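Local coordinates for protein phosphatidylserine synthase (Haemophilus influenzae, PDB 3HSI) that belongs to the phospholipase D superfamily, enzymes with an alpha/beta fold, here built on two mixed sheets, at residues E30-S35 against K39-E44; V87-H92 against Y202-T207; S247-L252 against G256-Q261; S333-F338 against L351-W356. One frame throughout, in Å; residues are numbered along the deposited sequence.

Contact 1: E30-S35 against K39-E44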
# COMPACT_ATOMS: atom_id res chain seq x y z
N GLU C 30 -15.78 32.29 -10.98
CA GLU C 30 -14.83 33.25 -10.37
C GLU C 30 -13.68 32.49 -9.72
O GLU C 30 -13.91 31.53 -8.98
CB GLU C 30 -15.51 34.10 -9.30
CG GLU C 30 -16.67 34.93 -9.81
CD GLU C 30 -17.34 35.75 -8.71
OE1 GLU C 30 -16.71 35.97 -7.64
OE2 GLU C 30 -18.50 36.19 -8.92
N PHE C 31 -12.46 32.92 -9.99
CA PHE C 31 -11.27 32.46 -9.26
C PHE C 31 -11.08 33.49 -8.13
O PHE C 31 -10.84 34.66 -8.42
CB PHE C 31 -10.03 32.48 -10.16
CG PHE C 31 -10.08 31.50 -11.30
CD1 PHE C 31 -10.56 31.89 -12.55
CD2 PHE C 31 -9.64 30.18 -11.13
CE1 PHE C 31 -10.61 30.99 -13.61
CE2 PHE C 31 -9.70 29.26 -12.19
CZ PHE C 31 -10.19 29.67 -13.43
N LEU C 32 -11.22 33.08 -6.88
CA LEU C 32 -11.00 33.93 -5.69
C LEU C 32 -9.51 34.18 -5.51
O LEU C 32 -8.69 33.38 -5.96
CB LEU C 32 -11.58 33.28 -4.42
CG LEU C 32 -13.01 32.73 -4.45
CD1 LEU C 32 -13.43 32.28 -3.04
CD2 LEU C 32 -14.02 33.73 -5.02
N GLY C 33 -9.15 35.27 -4.83
CA GLY C 33 -7.75 35.70 -4.79
C GLY C 33 -6.91 35.19 -3.62
O GLY C 33 -5.70 35.09 -3.73
N SER C 34 -7.56 34.86 -2.51
CA SER C 34 -6.84 34.67 -1.26
C SER C 34 -7.68 33.86 -0.31
O SER C 34 -8.88 33.71 -0.53
CB SER C 34 -6.62 36.03 -0.62
OG SER C 34 -7.88 36.53 -0.22
N SER C 35 -7.07 33.38 0.76
CA SER C 35 -7.78 32.60 1.77
C SER C 35 -8.78 33.44 2.57
O SER C 35 -9.78 32.92 3.04
CB SER C 35 -6.80 31.93 2.71
OG SER C 35 -5.85 32.85 3.16
N LYS C 39 -12.71 32.40 3.00
CA LYS C 39 -13.48 32.51 4.22
C LYS C 39 -14.73 33.38 4.03
O LYS C 39 -15.82 33.02 4.43
CB LYS C 39 -12.63 33.09 5.34
CG LYS C 39 -13.42 33.14 6.65
CD LYS C 39 -12.64 33.69 7.80
CE LYS C 39 -13.52 33.81 9.00
NZ LYS C 39 -12.81 34.53 10.10
N THR C 40 -14.57 34.54 3.42
CA THR C 40 -15.72 35.41 3.22
C THR C 40 -16.81 34.76 2.35
O THR C 40 -17.98 34.83 2.68
CB THR C 40 -15.24 36.71 2.63
OG1 THR C 40 -14.16 37.17 3.45
CG2 THR C 40 -16.37 37.77 2.63
N GLN C 41 -16.39 34.12 1.25
CA GLN C 41 -17.33 33.41 0.38
C GLN C 41 -18.07 32.27 1.09
O GLN C 41 -19.29 32.21 1.01
CB GLN C 41 -16.65 32.91 -0.91
CG GLN C 41 -16.57 33.96 -2.01
CD GLN C 41 -17.84 34.78 -2.16
OE1 GLN C 41 -18.92 34.25 -2.36
NE2 GLN C 41 -17.72 36.09 -2.05
N ILE C 42 -17.36 31.41 1.80
CA ILE C 42 -17.99 30.36 2.62
C ILE C 42 -19.12 30.97 3.47
O ILE C 42 -20.26 30.55 3.37
CB ILE C 42 -16.99 29.61 3.53
CG1 ILE C 42 -16.01 28.81 2.69
CG2 ILE C 42 -17.73 28.65 4.50
CD1 ILE C 42 -14.77 28.44 3.48
N ILE C 43 -18.80 31.97 4.26
CA ILE C 43 -19.78 32.61 5.12
C ILE C 43 -21.01 33.16 4.37
O ILE C 43 -22.14 32.88 4.75
CB ILE C 43 -19.14 33.69 5.98
CG1 ILE C 43 -18.13 33.03 6.93
CG2 ILE C 43 -20.23 34.48 6.75
CD1 ILE C 43 -17.35 34.01 7.82
N GLU C 44 -20.77 33.89 3.28
CA GLU C 44 -21.83 34.49 2.48
C GLU C 44 -22.75 33.41 1.84
O GLU C 44 -24.00 33.56 1.76
CB GLU C 44 -21.17 35.31 1.39
CG GLU C 44 -22.06 36.29 0.72
CD GLU C 44 -21.31 37.23 -0.22
OE1 GLU C 44 -20.06 37.20 -0.23
OE2 GLU C 44 -21.97 37.99 -0.96

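Contact 2: V87-H92 against Y202-T207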
# COMPACT_ATOMS: atom_id res chain seq x y z
N VAL C 87 -22.07 17.07 5.85
CA VAL C 87 -20.64 17.37 5.85
C VAL C 87 -19.92 16.04 5.92
O VAL C 87 -20.06 15.28 6.90
CB VAL C 87 -20.23 18.32 7.04
CG1 VAL C 87 -18.73 18.60 7.04
CG2 VAL C 87 -21.04 19.67 6.97
N LEU C 88 -19.16 15.73 4.87
CA LEU C 88 -18.37 14.48 4.85
C LEU C 88 -16.88 14.79 5.05
O LEU C 88 -16.32 15.59 4.32
CB LEU C 88 -18.60 13.69 3.54
CG LEU C 88 -19.92 12.93 3.33
CD1 LEU C 88 -21.13 13.88 3.33
CD2 LEU C 88 -19.91 12.09 2.03
N ILE C 89 -16.28 14.19 6.07
CA ILE C 89 -14.85 14.36 6.30
C ILE C 89 -14.24 12.99 6.47
O ILE C 89 -14.95 12.00 6.64
CB ILE C 89 -14.49 15.29 7.54
CG1 ILE C 89 -15.17 14.83 8.87
CG2 ILE C 89 -14.73 16.76 7.21
CD1 ILE C 89 -16.59 15.39 9.16
N ASP C 90 -12.92 12.92 6.41
CA ASP C 90 -12.25 11.64 6.53
C ASP C 90 -12.54 11.08 7.94
O ASP C 90 -12.46 11.80 8.94
CB ASP C 90 -10.76 11.79 6.28
CG ASP C 90 -10.05 10.47 6.29
OD1 ASP C 90 -10.04 9.83 5.21
OD2 ASP C 90 -9.57 10.05 7.38
N TRP C 91 -12.92 9.81 7.98
CA TRP C 91 -13.23 9.10 9.20
C TRP C 91 -12.04 9.01 10.19
O TRP C 91 -12.22 9.35 11.35
CB TRP C 91 -13.71 7.72 8.83
CG TRP C 91 -13.73 6.71 9.92
CD1 TRP C 91 -12.75 5.77 10.20
CD2 TRP C 91 -14.79 6.47 10.85
NE1 TRP C 91 -13.15 4.98 11.26
CE2 TRP C 91 -14.39 5.39 11.67
CE3 TRP C 91 -16.04 7.07 11.06
CZ2 TRP C 91 -15.20 4.89 12.71
CZ3 TRP C 91 -16.87 6.57 12.10
CH2 TRP C 91 -16.43 5.49 12.91
N HIS C 92 -10.85 8.58 9.73
CA HIS C 92 -9.68 8.45 10.61
C HIS C 92 -9.17 9.83 11.11
O HIS C 92 -8.88 10.03 12.29
CB HIS C 92 -8.53 7.75 9.90
CG HIS C 92 -8.88 6.41 9.34
ND1 HIS C 92 -9.02 5.29 10.14
CD2 HIS C 92 -9.08 6.00 8.07
CE1 HIS C 92 -9.31 4.25 9.38
NE2 HIS C 92 -9.36 4.65 8.12
N TYR C 202 -20.30 6.58 8.79
CA TYR C 202 -20.99 6.78 10.06
C TYR C 202 -20.99 8.22 10.49
O TYR C 202 -20.02 8.93 10.22
CB TYR C 202 -20.35 5.94 11.16
CG TYR C 202 -20.60 4.47 10.95
CD1 TYR C 202 -21.70 3.86 11.54
CD2 TYR C 202 -19.77 3.70 10.13
CE1 TYR C 202 -21.97 2.52 11.32
CE2 TYR C 202 -20.03 2.36 9.91
CZ TYR C 202 -21.12 1.78 10.52
OH TYR C 202 -21.40 0.45 10.34
N PRO C 203 -22.08 8.66 11.16
CA PRO C 203 -22.13 10.01 11.70
C PRO C 203 -21.05 10.17 12.77
O PRO C 203 -20.84 9.26 13.57
CB PRO C 203 -23.53 10.10 12.35
CG PRO C 203 -23.96 8.70 12.54
CD PRO C 203 -23.30 7.89 11.47
N LEU C 204 -20.32 11.27 12.72
CA LEU C 204 -19.30 11.55 13.71
C LEU C 204 -19.81 12.44 14.84
O LEU C 204 -19.11 12.62 15.83
CB LEU C 204 -18.10 12.21 13.03
CG LEU C 204 -17.29 11.30 12.12
CD1 LEU C 204 -16.42 12.14 11.25
CD2 LEU C 204 -16.48 10.23 12.88
N ASP C 205 -21.02 12.99 14.69
CA ASP C 205 -21.56 13.87 15.69
C ASP C 205 -22.49 13.15 16.68
O ASP C 205 -23.39 13.76 17.21
CB ASP C 205 -22.25 15.08 15.04
CG ASP C 205 -23.32 14.68 14.01
OD1 ASP C 205 -23.67 13.48 13.92
OD2 ASP C 205 -23.81 15.59 13.31
N VAL C 206 -22.28 11.86 16.88
CA VAL C 206 -22.95 11.12 17.95
C VAL C 206 -21.92 10.42 18.81
O VAL C 206 -20.82 10.12 18.35
CB VAL C 206 -23.96 10.03 17.43
CG1 VAL C 206 -25.14 10.65 16.70
CG2 VAL C 206 -23.27 8.97 16.56
N THR C 207 -22.33 10.09 20.03
CA THR C 207 -21.43 9.51 21.03
C THR C 207 -21.12 8.05 20.72
O THR C 207 -20.01 7.58 20.95
CB THR C 207 -22.02 9.63 22.48
OG1 THR C 207 -23.33 9.06 22.51
CG2 THR C 207 -22.12 11.08 22.90

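Contact 3: S247-L252 against G256-Q261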
# COMPACT_ATOMS: atom_id res chain seq x y z
N SER C 247 -15.96 19.27 -16.98
CA SER C 247 -16.18 17.82 -16.84
C SER C 247 -15.72 17.31 -15.46
O SER C 247 -14.53 17.36 -15.16
CB SER C 247 -15.44 17.06 -17.94
OG SER C 247 -15.84 15.69 -18.02
N PRO C 248 -16.67 16.81 -14.61
CA PRO C 248 -16.34 16.38 -13.25
C PRO C 248 -15.78 14.96 -13.21
O PRO C 248 -16.34 14.05 -13.80
CB PRO C 248 -17.69 16.41 -12.53
CG PRO C 248 -18.67 16.08 -13.56
CD PRO C 248 -18.11 16.70 -14.87
N LEU C 249 -14.72 14.76 -12.45
CA LEU C 249 -13.91 13.54 -12.57
C LEU C 249 -13.68 12.95 -11.20
O LEU C 249 -13.50 13.70 -10.27
CB LEU C 249 -12.55 13.90 -13.20
CG LEU C 249 -12.52 14.43 -14.64
CD1 LEU C 249 -11.09 14.82 -15.04
CD2 LEU C 249 -13.09 13.36 -15.61
N PHE C 250 -13.65 11.62 -11.09
CA PHE C 250 -13.39 10.93 -9.82
C PHE C 250 -12.32 9.84 -9.99
O PHE C 250 -12.24 9.21 -11.02
CB PHE C 250 -14.69 10.35 -9.21
CG PHE C 250 -14.46 9.50 -7.97
CD1 PHE C 250 -14.13 10.09 -6.75
CD2 PHE C 250 -14.53 8.11 -8.04
CE1 PHE C 250 -13.91 9.33 -5.62
CE2 PHE C 250 -14.30 7.33 -6.92
CZ PHE C 250 -13.98 7.93 -5.71
N GLY C 251 -11.51 9.62 -8.99
CA GLY C 251 -10.57 8.51 -9.04
C GLY C 251 -10.28 8.00 -7.66
O GLY C 251 -10.14 8.79 -6.71
N LEU C 252 -10.19 6.68 -7.55
CA LEU C 252 -9.68 6.05 -6.36
C LEU C 252 -9.00 4.75 -6.74
O LEU C 252 -9.63 3.90 -7.33
CB LEU C 252 -10.83 5.77 -5.35
CG LEU C 252 -10.57 4.85 -4.15
CD1 LEU C 252 -9.46 5.38 -3.27
CD2 LEU C 252 -11.86 4.58 -3.30
N GLY C 256 -8.19 1.62 -13.54
CA GLY C 256 -9.46 2.21 -13.96
C GLY C 256 -9.75 3.53 -13.27
O GLY C 256 -10.91 3.91 -13.10
N ASN C 257 -8.70 4.26 -12.91
CA ASN C 257 -8.80 5.56 -12.27
C ASN C 257 -8.93 6.66 -13.32
O ASN C 257 -7.93 7.07 -13.93
CB ASN C 257 -7.57 5.80 -11.37
CG ASN C 257 -7.69 7.02 -10.50
OD1 ASN C 257 -8.10 8.11 -10.96
ND2 ASN C 257 -7.27 6.87 -9.22
N GLU C 258 -10.15 7.14 -13.52
CA GLU C 258 -10.39 8.13 -14.57
C GLU C 258 -9.62 9.44 -14.38
O GLU C 258 -9.02 9.95 -15.32
CB GLU C 258 -11.88 8.43 -14.75
CG GLU C 258 -12.08 9.38 -15.95
CD GLU C 258 -13.50 9.46 -16.46
OE1 GLU C 258 -14.41 9.78 -15.66
OE2 GLU C 258 -13.69 9.22 -17.69
N LEU C 259 -9.64 9.99 -13.17
CA LEU C 259 -8.92 11.21 -12.86
C LEU C 259 -7.45 11.09 -13.22
O LEU C 259 -6.92 11.93 -13.93
CB LEU C 259 -9.10 11.60 -11.40
CG LEU C 259 -8.39 12.91 -11.00
CD1 LEU C 259 -8.86 14.14 -11.81
CD2 LEU C 259 -8.54 13.15 -9.49
N ASN C 260 -6.79 10.04 -12.73
CA ASN C 260 -5.40 9.85 -13.08
C ASN C 260 -5.12 9.60 -14.55
O ASN C 260 -4.14 10.10 -15.06
CB ASN C 260 -4.77 8.80 -12.17
CG ASN C 260 -4.80 9.26 -10.73
OD1 ASN C 260 -4.96 10.45 -10.46
ND2 ASN C 260 -4.66 8.36 -9.81
N GLN C 261 -5.99 8.84 -15.21
CA GLN C 261 -5.89 8.67 -16.66
C GLN C 261 -5.99 10.02 -17.37
O GLN C 261 -5.21 10.30 -18.26
CB GLN C 261 -6.98 7.71 -17.18
CG GLN C 261 -6.55 6.25 -17.19
CD GLN C 261 -7.74 5.26 -17.10
OE1 GLN C 261 -8.88 5.59 -17.44
NE2 GLN C 261 -7.46 4.04 -16.62
O HOH W 1 -12.51 6.38 -11.79
O HOH W 2 -14.66 10.10 -13.20

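Contact 4: S333-F338 against L351-W356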
# COMPACT_ATOMS: atom_id res chain seq x y z
N SER C 333 15.61 18.33 -1.73
CA SER C 333 16.76 17.72 -2.37
C SER C 333 16.37 16.91 -3.62
O SER C 333 17.15 16.82 -4.56
CB SER C 333 17.65 16.93 -1.39
OG SER C 333 16.88 16.08 -0.61
N ASN C 334 15.14 16.40 -3.63
CA ASN C 334 14.60 15.79 -4.84
C ASN C 334 14.38 16.82 -5.97
O ASN C 334 14.72 16.56 -7.13
CB ASN C 334 13.35 14.93 -4.52
CG ASN C 334 13.75 13.50 -4.03
OD1 ASN C 334 14.42 12.77 -4.75
ND2 ASN C 334 13.36 13.13 -2.82
N LEU C 335 13.86 17.99 -5.62
CA LEU C 335 13.83 19.13 -6.54
C LEU C 335 15.23 19.52 -7.03
O LEU C 335 15.46 19.73 -8.23
CB LEU C 335 13.17 20.32 -5.86
CG LEU C 335 13.02 21.53 -6.76
CD1 LEU C 335 12.10 21.19 -7.95
CD2 LEU C 335 12.46 22.67 -5.95
N ARG C 336 16.19 19.60 -6.12
CA ARG C 336 17.55 19.96 -6.54
C ARG C 336 18.11 18.98 -7.59
O ARG C 336 18.73 19.40 -8.57
CB ARG C 336 18.51 20.11 -5.35
CG ARG C 336 19.76 20.95 -5.68
CD ARG C 336 20.61 21.12 -4.43
NE ARG C 336 21.75 22.02 -4.61
CZ ARG C 336 22.95 21.62 -4.98
NH1 ARG C 336 23.18 20.33 -5.23
NH2 ARG C 336 23.93 22.50 -5.10
N ARG C 337 17.89 17.69 -7.36
CA ARG C 337 18.29 16.66 -8.31
C ARG C 337 17.61 16.80 -9.68
O ARG C 337 18.22 16.56 -10.73
CB ARG C 337 17.99 15.26 -7.75
CG ARG C 337 18.85 14.20 -8.37
CD ARG C 337 18.74 12.85 -7.64
NE ARG C 337 17.66 12.01 -8.17
CZ ARG C 337 16.46 11.87 -7.60
NH1 ARG C 337 16.16 12.52 -6.47
NH2 ARG C 337 15.55 11.07 -8.16
N PHE C 338 16.33 17.15 -9.66
CA PHE C 338 15.56 17.39 -10.86
C PHE C 338 16.09 18.58 -11.65
O PHE C 338 16.21 18.52 -12.87
CB PHE C 338 14.12 17.66 -10.45
CG PHE C 338 13.21 18.00 -11.57
CD1 PHE C 338 12.73 17.01 -12.42
CD2 PHE C 338 12.78 19.34 -11.74
CE1 PHE C 338 11.84 17.36 -13.47
CE2 PHE C 338 11.89 19.70 -12.76
CZ PHE C 338 11.40 18.72 -13.62
N LEU C 351 12.43 25.17 -18.99
CA LEU C 351 11.82 24.76 -17.72
C LEU C 351 11.95 25.91 -16.75
O LEU C 351 13.04 26.45 -16.56
CB LEU C 351 12.52 23.52 -17.16
CG LEU C 351 12.26 23.05 -15.72
CD1 LEU C 351 10.79 22.62 -15.50
CD2 LEU C 351 13.14 21.85 -15.38
N VAL C 352 10.83 26.28 -16.17
CA VAL C 352 10.77 27.33 -15.18
C VAL C 352 10.38 26.68 -13.85
O VAL C 352 9.37 25.98 -13.75
CB VAL C 352 9.75 28.44 -15.57
CG1 VAL C 352 9.50 29.42 -14.40
CG2 VAL C 352 10.29 29.24 -16.79
N VAL C 353 11.20 26.89 -12.83
CA VAL C 353 10.92 26.33 -11.53
C VAL C 353 10.75 27.53 -10.64
O VAL C 353 11.64 28.37 -10.57
CB VAL C 353 12.05 25.40 -11.04
CG1 VAL C 353 11.86 25.02 -9.54
CG2 VAL C 353 12.10 24.14 -11.89
N ARG C 354 9.61 27.63 -9.98
CA ARG C 354 9.37 28.76 -9.11
C ARG C 354 9.18 28.30 -7.69
O ARG C 354 8.50 27.30 -7.46
CB ARG C 354 8.09 29.48 -9.51
CG ARG C 354 8.30 30.51 -10.54
CD ARG C 354 6.95 30.86 -11.03
NE ARG C 354 7.02 31.71 -12.20
CZ ARG C 354 7.23 33.01 -12.17
NH1 ARG C 354 7.42 33.66 -11.02
NH2 ARG C 354 7.25 33.66 -13.31
N LEU C 355 9.80 29.01 -6.76
CA LEU C 355 9.65 28.69 -5.35
C LEU C 355 8.83 29.77 -4.65
O LEU C 355 9.19 30.96 -4.70
CB LEU C 355 11.01 28.58 -4.68
CG LEU C 355 11.92 27.40 -5.07
CD1 LEU C 355 13.20 27.52 -4.27
CD2 LEU C 355 11.28 26.07 -4.77
N TRP C 356 7.76 29.33 -3.98
CA TRP C 356 6.87 30.24 -3.26
C TRP C 356 7.33 30.36 -1.83
O TRP C 356 7.67 29.36 -1.18
CB TRP C 356 5.42 29.73 -3.31
CG TRP C 356 4.35 30.68 -2.77
CD1 TRP C 356 3.58 31.55 -3.50
CD2 TRP C 356 3.91 30.80 -1.39
NE1 TRP C 356 2.69 32.21 -2.66
CE2 TRP C 356 2.88 31.79 -1.37
CE3 TRP C 356 4.33 30.21 -0.18
CZ2 TRP C 356 2.23 32.18 -0.18
CZ3 TRP C 356 3.70 30.59 1.00
CH2 TRP C 356 2.63 31.57 0.99

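Contact 1: E30-S35 against K39-E44
Leu32 and Gln41 meet where strand 29-31 gives way to helix 35-48. This is a strand-loop-helix unit of the alpha/beta fold seen in the phospholipase D superfamily. Between these two side chains only carbons touch. Leu32 CD1 lies 3.7 Å from Gln41 CG, and Leu32 CD2 lies 4.0 Å from that same Gln41 CG. Both methyl groups therefore rest on the aliphatic part of the glutamine. The Gln41 chain bends at its second torsion (chi2 -43°), which turns the amide off the line of the methylenes. Gln41 NE2 makes a weak bond of 3.2 Å to Glu44 OE1 within the helix, while Gln41 OE1 accepts from Lys177.

The other link across the segments is a turn of the helix itself. Lys39 N donates to Ser35 O at 3.0 Å. Lys39 CB also passes 3.7 Å from Ser35 O. From there the extended lysine chain leads away from 30-35. Its NZ bonds to Gln166 and forms a salt bridge with Glu68 of helix 64-79.

Backbone bonds of Glu30 with Lys177 and of Leu32 with Tyr175 hold the first segment to strand 171-179. Helix 35-48 begins right after Ser34, its N-cap residue: Ser34 OG takes the bond from the backbone N of Glu37.

Contact 2: V87-H92 against Y202-T207
Ile89 and Leu204 come together through their first torsions. In Ile89, CG1 lies between the backbone N and the carbonyl carbon (chi1 55°), which brings it up to Leu204. In Leu204, CG stands beside the backbone N (chi1 -70°), and the two methyl groups then part toward different partners. Leu204 CD1 lies 3.8 Å from Ile89 CG1 and 3.9 Å from Ile89 CD1. Leu204 CD2 goes to the indole of Trp91 instead, 3.7 Å from Trp91 CE3.

The six-membered part of that indole also reaches Tyr202. Trp91 CZ3 lies 3.7 Å from Tyr202 CB, so the base of the tyrosine does the touching. The whole contact is apolar, and no hydrogen bond joins the two segments.

The other end of the indole is held elsewhere. Trp91 NE1 bonds to Thr212 OG1, and Trp91 CD1 lies over the centre of the His92 ring, 3.7 Å above its plane. Tyr111 of helix 107-118 touches both Ile89 and Leu204. Next to Leu204, Asp205 forms a salt bridge with Arg115 of the same helix and accepts from the backbone N of Met126 and Phe127.

Strand 127-130 pairs parallel with strand 84-90 and antiparallel with strand 202-203. The contact thus spans a strand between its two segments. Helix 107-118 packs on the contact through Tyr111, in the sheet-and-helix layering of the phospholipase D superfamily fold.

Contact 3: S247-L252 against G256-Q261
Glu258 reaches across to strand 245-252 and crosses Leu249 at about a right angle. Its CB lies 3.8 Å from Phe250 O. CG comes next, 4.1 Å from Leu249 CD2. CD and OE1 lie against the same methyl, with Glu258 OE1 3.8 Å from Leu249 CD2. At the tip, OE1 hydrogen-bonds to a water. That water also accepts from Phe250 N at 2.8 Å, so it links the carboxylate to the strand backbone. A second water bridges Glu258 N and Phe250 O.

Phe250 O has a further partner in Leu259 N, a weak bond of 3.5 Å. Leu259 turns its side chain to the strand as well, with CD1 4.0 Å from Leu249 CB.

Asn257 is the N-cap of helix 258-268. Its CG is anti to the backbone N (chi1 -171°), and the amide lies close against Gly251. Asn257 OD1 is 3.2 Å from Gly251 CA, a close fit against a residue with no side chain. The same OD1 accepts from Asn260 N at 2.9 Å, nearly straight (178°) but from above the carbonyl plane. Asn257 ND2 donates to Gly253 O in the connecting turn.

Phe250 and Leu252 point away from helix 258-268 and pack on helix 216-229. Along its edges the strand pairs antiparallel with strands 391-398 and 22-23, and Leu259 also touches Glu392 of strand 391-398.

Contact 4: S333-F338 against L351-W356
Leu335 and Val353 face each other, their CA atoms 9.2 Å apart, where helix segment 333-338 runs against strand 351-356. The two axes come within 11.4 Å, and the two segments run nearly antiparallel, at 158°. The gap is bridged by side chains alone, without a hydrogen bond across it.

Leu335 divides its branches between two strand residues. CG is anti to the backbone N (chi1 -176°), which extends the side chain from the helix to the strand. Leu335 CD1 meets Val353 CG1 tip to tip at 4.2 Å. Leu335 CD2 lies 3.8 Å from Leu355 CD2, where the two leucines slide past each other in opposite directions.

Helix 327-341 lies within a beta-alpha-beta crossover. The chain leaves strand 300-306, passes through this helix and helix 343-348, and returns as strand 351-356, parallel to and paired with strand 300-306. Leu335 touches Val305 of that first strand, and Phe338 touches its Ile303.

One turn further along the helix, Phe338 meets Leu351. Phe338 CE2 is 3.6 Å from Leu351 CD2, and Phe338 CZ is 4.0 Å from the same methyl. The approach to the ring is oblique. The phenyl group also meets Phe281, at a plane angle of about 50°, and packs edge-to-face with Phe342. Ile346 of helix 343-348 touches both Leu351 and Val353.

In the fold
The four contacts follow one another along the chain, each closing before the next opens. Contacts 1 and 2 reach the same mixed sheet, their centres about 25 Å apart. Contacts 3 and 4 reach the other sheet, with centres about 27 Å apart. Contacts 2 and 4 lie farthest apart, about 38 Å between centres, on opposite sides of the chain's centre. None touches another. Contacts 1 and 4 come nearest, about 9 Å between nearest atoms, although they belong to different sheets. Two alpha/beta parts result, as in other phospholipase D superfamily proteins, though strands 22-23, 141-142 and 362-363 cross over to the other part's sheet.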